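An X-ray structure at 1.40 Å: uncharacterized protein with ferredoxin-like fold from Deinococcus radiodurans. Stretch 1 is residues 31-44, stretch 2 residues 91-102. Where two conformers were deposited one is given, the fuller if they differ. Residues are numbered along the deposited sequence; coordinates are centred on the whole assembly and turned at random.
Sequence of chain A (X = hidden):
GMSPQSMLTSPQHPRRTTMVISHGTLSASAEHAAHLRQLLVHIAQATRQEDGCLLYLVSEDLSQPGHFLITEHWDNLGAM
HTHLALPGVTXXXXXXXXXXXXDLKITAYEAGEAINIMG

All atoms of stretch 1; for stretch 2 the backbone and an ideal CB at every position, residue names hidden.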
# COMPACT_ATOMS: atom_id res chain seq x y z
N GLU A 31 1.47 -7.31 -21.78
CA GLU A 31 2.64 -8.01 -22.26
C GLU A 31 3.80 -8.10 -21.28
O GLU A 31 4.56 -9.05 -21.29
CB GLU A 31 3.16 -7.34 -23.55
CG GLU A 31 4.42 -7.91 -24.08
CD GLU A 31 4.97 -7.12 -25.27
OE1 GLU A 31 4.47 -5.99 -25.53
OE2 GLU A 31 5.92 -7.62 -25.93
N HIS A 32 3.90 -7.11 -20.42
CA HIS A 32 5.07 -7.00 -19.51
C HIS A 32 4.75 -7.17 -18.04
O HIS A 32 5.64 -7.12 -17.19
CB HIS A 32 5.75 -5.64 -19.68
CG HIS A 32 6.28 -5.37 -21.06
ND1 HIS A 32 7.25 -6.14 -21.63
CD2 HIS A 32 6.02 -4.37 -21.94
CE1 HIS A 32 7.54 -5.67 -22.83
NE2 HIS A 32 6.82 -4.58 -23.04
N ALA A 33 3.48 -7.39 -17.75
CA ALA A 33 3.04 -7.46 -16.33
C ALA A 33 3.71 -8.58 -15.56
O ALA A 33 4.13 -8.39 -14.43
CB ALA A 33 1.49 -7.51 -16.22
N ALA A 34 3.77 -9.77 -16.15
CA ALA A 34 4.41 -10.90 -15.44
C ALA A 34 5.89 -10.59 -15.07
O ALA A 34 6.37 -10.88 -13.97
CB ALA A 34 4.26 -12.23 -16.24
N HIS A 35 6.60 -9.99 -16.00
CA HIS A 35 7.98 -9.59 -15.78
C HIS A 35 8.07 -8.53 -14.67
O HIS A 35 8.95 -8.57 -13.81
CB HIS A 35 8.63 -9.06 -17.09
CG HIS A 35 8.75 -10.11 -18.17
ND1 HIS A 35 8.47 -9.85 -19.49
CD2 HIS A 35 9.04 -11.43 -18.10
CE1 HIS A 35 8.62 -10.96 -20.20
NE2 HIS A 35 8.98 -11.92 -19.39
N LEU A 36 7.11 -7.62 -14.66
CA LEU A 36 7.16 -6.58 -13.63
C LEU A 36 6.87 -7.14 -12.23
O LEU A 36 7.50 -6.76 -11.24
CB LEU A 36 6.21 -5.44 -13.95
CG LEU A 36 6.24 -4.27 -12.95
CD1 LEU A 36 7.63 -3.67 -12.72
CD2 LEU A 36 5.21 -3.18 -13.35
N ARG A 37 5.98 -8.11 -12.18
CA ARG A 37 5.67 -8.71 -10.88
C ARG A 37 6.90 -9.39 -10.32
O ARG A 37 7.21 -9.29 -9.17
CB ARG A 37 4.50 -9.72 -10.95
CG ARG A 37 3.17 -9.10 -11.31
CD ARG A 37 2.03 -10.11 -11.27
NE ARG A 37 0.81 -9.57 -11.82
CZ ARG A 37 0.39 -9.67 -13.07
NH1 ARG A 37 1.01 -10.45 -13.94
NH2 ARG A 37 -0.67 -9.01 -13.44
N GLN A 38 7.60 -10.12 -11.18
CA GLN A 38 8.81 -10.81 -10.78
C GLN A 38 9.87 -9.84 -10.28
O GLN A 38 10.53 -10.05 -9.28
CB GLN A 38 9.37 -11.71 -11.91
CG GLN A 38 10.64 -12.42 -11.47
CD GLN A 38 11.38 -13.18 -12.53
OE1 GLN A 38 11.58 -12.71 -13.65
NE2 GLN A 38 11.85 -14.36 -12.14
N LEU A 39 10.03 -8.75 -11.03
CA LEU A 39 11.00 -7.70 -10.66
C LEU A 39 10.67 -7.07 -9.32
O LEU A 39 11.55 -6.87 -8.48
CB LEU A 39 11.04 -6.64 -11.75
CG LEU A 39 11.96 -5.43 -11.51
CD1 LEU A 39 13.42 -5.82 -11.32
CD2 LEU A 39 11.78 -4.44 -12.69
N LEU A 40 9.39 -6.77 -9.12
CA LEU A 40 8.94 -6.15 -7.88
C LEU A 40 9.18 -7.06 -6.65
O LEU A 40 9.64 -6.62 -5.62
CB LEU A 40 7.48 -5.70 -7.96
CG LEU A 40 7.18 -4.49 -8.84
CD1 LEU A 40 5.68 -4.32 -9.05
CD2 LEU A 40 7.80 -3.20 -8.22
N VAL A 41 8.87 -8.33 -6.81
CA VAL A 41 9.07 -9.29 -5.72
C VAL A 41 10.56 -9.38 -5.39
O VAL A 41 10.95 -9.44 -4.22
CB VAL A 41 8.43 -10.66 -6.09
CG1 VAL A 41 8.89 -11.76 -5.14
CG2 VAL A 41 6.89 -10.52 -6.09
N HIS A 42 11.40 -9.34 -6.43
CA HIS A 42 12.85 -9.42 -6.25
C HIS A 42 13.38 -8.20 -5.50
O HIS A 42 14.15 -8.32 -4.54
CB HIS A 42 13.59 -9.60 -7.57
CG HIS A 42 15.08 -9.60 -7.43
ND1 HIS A 42 15.82 -8.43 -7.35
CD2 HIS A 42 15.96 -10.61 -7.32
CE1 HIS A 42 17.10 -8.74 -7.20
NE2 HIS A 42 17.21 -10.06 -7.18
N ILE A 43 12.92 -7.04 -5.93
CA ILE A 43 13.32 -5.75 -5.31
C ILE A 43 12.90 -5.72 -3.83
O ILE A 43 13.63 -5.31 -2.95
CB ILE A 43 12.72 -4.56 -6.06
CG1 ILE A 43 13.33 -4.44 -7.47
CG2 ILE A 43 12.92 -3.26 -5.28
CD1 ILE A 43 12.37 -3.67 -8.50
N ALA A 44 11.70 -6.20 -3.56
CA ALA A 44 11.20 -6.23 -2.18
C ALA A 44 12.03 -7.14 -1.28
O ALA A 44 12.35 -6.78 -0.16
CB ALA A 44 9.69 -6.62 -2.15
N UNK A 91 19.69 -0.07 -11.08
CA UNK A 91 19.52 -1.22 -11.94
C UNK A 91 18.04 -1.53 -12.11
O UNK A 91 17.59 -1.83 -13.19
CB UNK A 91 20.27 -2.43 -11.38
N UNK A 92 17.28 -1.40 -11.03
CA UNK A 92 15.84 -1.69 -11.08
C UNK A 92 15.12 -0.67 -11.95
O UNK A 92 14.24 -1.00 -12.74
CB UNK A 92 15.24 -1.70 -9.67
N UNK A 93 15.50 0.60 -11.82
CA UNK A 93 14.92 1.66 -12.64
C UNK A 93 15.21 1.41 -14.10
O UNK A 93 14.35 1.56 -14.98
CB UNK A 93 15.46 3.03 -12.22
N UNK A 94 16.42 0.96 -14.35
CA UNK A 94 16.83 0.68 -15.73
C UNK A 94 15.99 -0.45 -16.33
O UNK A 94 15.55 -0.41 -17.50
CB UNK A 94 18.32 0.32 -15.78
N UNK A 95 15.75 -1.45 -15.50
CA UNK A 95 14.94 -2.61 -15.92
C UNK A 95 13.53 -2.18 -16.33
O UNK A 95 12.91 -2.74 -17.27
CB UNK A 95 14.86 -3.64 -14.79
N UNK A 96 13.00 -1.19 -15.62
CA UNK A 96 11.65 -0.68 -15.93
C UNK A 96 11.58 -0.10 -17.32
O UNK A 96 10.59 -0.25 -18.05
CB UNK A 96 11.23 0.38 -14.91
N UNK A 97 12.67 0.55 -17.72
CA UNK A 97 12.74 1.19 -19.04
C UNK A 97 12.51 0.15 -20.09
O UNK A 97 11.83 0.35 -21.11
CB UNK A 97 14.08 1.89 -19.26
N UNK A 98 13.08 -1.00 -19.83
CA UNK A 98 13.01 -2.10 -20.78
C UNK A 98 11.70 -2.86 -20.83
O UNK A 98 11.42 -3.61 -21.77
CB UNK A 98 14.13 -3.09 -20.47
N UNK A 99 10.90 -2.64 -19.79
CA UNK A 99 9.57 -3.19 -19.72
C UNK A 99 8.54 -2.13 -20.17
O UNK A 99 7.31 -2.31 -20.06
CB UNK A 99 9.27 -3.68 -18.30
N UNK A 100 9.10 -1.02 -20.65
CA UNK A 100 8.33 0.19 -21.05
C UNK A 100 7.37 0.63 -19.96
O UNK A 100 6.24 1.08 -20.22
CB UNK A 100 7.55 -0.07 -22.34
N UNK A 101 7.85 0.48 -18.73
CA UNK A 101 7.12 1.00 -17.56
C UNK A 101 7.60 2.41 -17.36
O UNK A 101 8.74 2.63 -16.96
CB UNK A 101 7.34 0.15 -16.31
N UNK A 102 6.74 3.37 -17.66
CA UNK A 102 7.13 4.78 -17.68
C UNK A 102 6.38 5.64 -16.71
O UNK A 102 6.64 6.85 -16.65
CB UNK A 102 6.94 5.35 -19.09

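Stretch 2 opens as a helix that runs antiparallel to helix 33-44, the axes 176° apart and 10.9 Å at closest approach, so its successive turns meet Ile43, Leu39 and Leu36, and the loop that follows meets His32. Position 91 has nothing of stretch 1 near its CB; many side chains would suit, and it is Gln91.

At position 92 CA-to-CB points toward stretch 1, and the ideal CB already lies 3.7 Å from Ile43 CD1. A small apolar residue fits without rearrangement. It is Ala92, whose CB packs at 3.7 Å against Ile43 CD1.

Position 93 points away from stretch 1 and position 94 is out of its reach, leaving both choices open from this side. They are Ile93 and Asp94.

Position 95, one turn after 92, again points toward stretch 1, with its ideal CB 3.8 Å from Leu39 CD2. Alanine or another small residue is favoured by so close a methyl, and Ala95 is found, its CB 3.9 Å from Leu39 CD2.

At position 96 the CB points sideways, 5.3 Å from Leu39 CD2, with Leu36 CD1 also within range of a longer chain. Leucine, isoleucine or methionine could bridge the gap. Leu96 does so in an m,t rotamer: its CD2 comes to 3.4 Å from Leu36 CD1 and 3.9 Å from Leu39 CD2.

Position 97 faces no part of stretch 1 and would accept a polar chain; Lys97 reaches back within its own helix, NZ forming a salt bridge with Asp94 OD1 at 3.3 Å. At position 98 CA-to-CB points sideways with nothing of stretch 1 near the CB, so many side chains would suit; it is His98, whose end leads away.

Position 99 has its CB sideways, 4.3 Å from His32 CB, beside a groove lined by Leu36 and Leu39, the CB of His35 and the ring of His32. A sizeable aliphatic chain would fill it. Leu99 has the largest area covered by stretch 1: CD2 lies 3.6 Å from His35 CB, while CD1 lies 3.9 Å from Leu36 CA and 4.2 Å from Leu39 CD2. Its backbone also covers one face of the His32 ring, with Leu99 CA 4.2 Å from the ring centroid in a CH-pi contact.

Position 100 has positive phi and psi (50/37), a left-handed conformation that glycine, asparagine or aspartate adopts readily. It is Asn100, its CB sideways to stretch 1.

At position 101 CA-to-CB points toward stretch 1, the ideal CB 4.9 Å from Leu36 CD2, leaving room for a modest aliphatic chain. Val101 places CG2 4.0 Å from Leu36 CD2.

Position 102 is out of reach and unconstrained by stretch 1; it is Thr102.

Stretch 2, residues 91-102: QAIDALKHLNVT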
# COMPACT_ATOMS: atom_id res chain seq x y z
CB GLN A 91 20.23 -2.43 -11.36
CG GLN A 91 21.75 -2.32 -11.26
CD GLN A 91 22.31 -3.45 -10.39
OE1 GLN A 91 21.68 -4.49 -10.25
NE2 GLN A 91 23.44 -3.21 -9.76
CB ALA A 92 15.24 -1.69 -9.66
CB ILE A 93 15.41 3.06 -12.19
CG1 ILE A 93 14.81 3.33 -10.80
CG2 ILE A 93 15.09 4.08 -13.25
CD1 ILE A 93 15.42 4.48 -10.04
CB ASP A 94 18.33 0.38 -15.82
CG ASP A 94 19.16 1.66 -15.79
OD1 ASP A 94 18.59 2.74 -16.08
OD2 ASP A 94 20.38 1.59 -15.50
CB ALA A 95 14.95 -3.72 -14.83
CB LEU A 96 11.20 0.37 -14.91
CG LEU A 96 10.96 -0.11 -13.49
CD1 LEU A 96 10.65 1.11 -12.56
CD2 LEU A 96 9.85 -1.15 -13.38
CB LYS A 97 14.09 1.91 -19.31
CG LYS A 97 14.23 3.26 -18.63
CD LYS A 97 15.51 4.07 -19.08
CE LYS A 97 16.82 3.37 -18.76
NZ LYS A 97 18.07 4.22 -19.03
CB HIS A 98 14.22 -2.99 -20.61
CG HIS A 98 15.48 -2.27 -20.98
ND1 HIS A 98 15.85 -2.05 -22.29
CD2 HIS A 98 16.37 -1.59 -20.22
CE1 HIS A 98 16.96 -1.33 -22.31
NE2 HIS A 98 17.29 -1.04 -21.06
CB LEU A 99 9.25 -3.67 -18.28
CG LEU A 99 10.09 -4.81 -17.70
CD1 LEU A 99 9.62 -5.09 -16.28
CD2 LEU A 99 9.95 -6.06 -18.59
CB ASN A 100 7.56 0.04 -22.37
CG ASN A 100 7.13 1.41 -22.98
OD1 ASN A 100 7.85 2.46 -22.93
ND2 ASN A 100 5.94 1.40 -23.57
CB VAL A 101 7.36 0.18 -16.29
CG1 VAL A 101 6.76 0.90 -15.05
CG2 VAL A 101 6.84 -1.25 -16.49
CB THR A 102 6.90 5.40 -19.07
OG1 THR A 102 5.50 5.36 -19.38
CG2 THR A 102 7.69 4.66 -20.11
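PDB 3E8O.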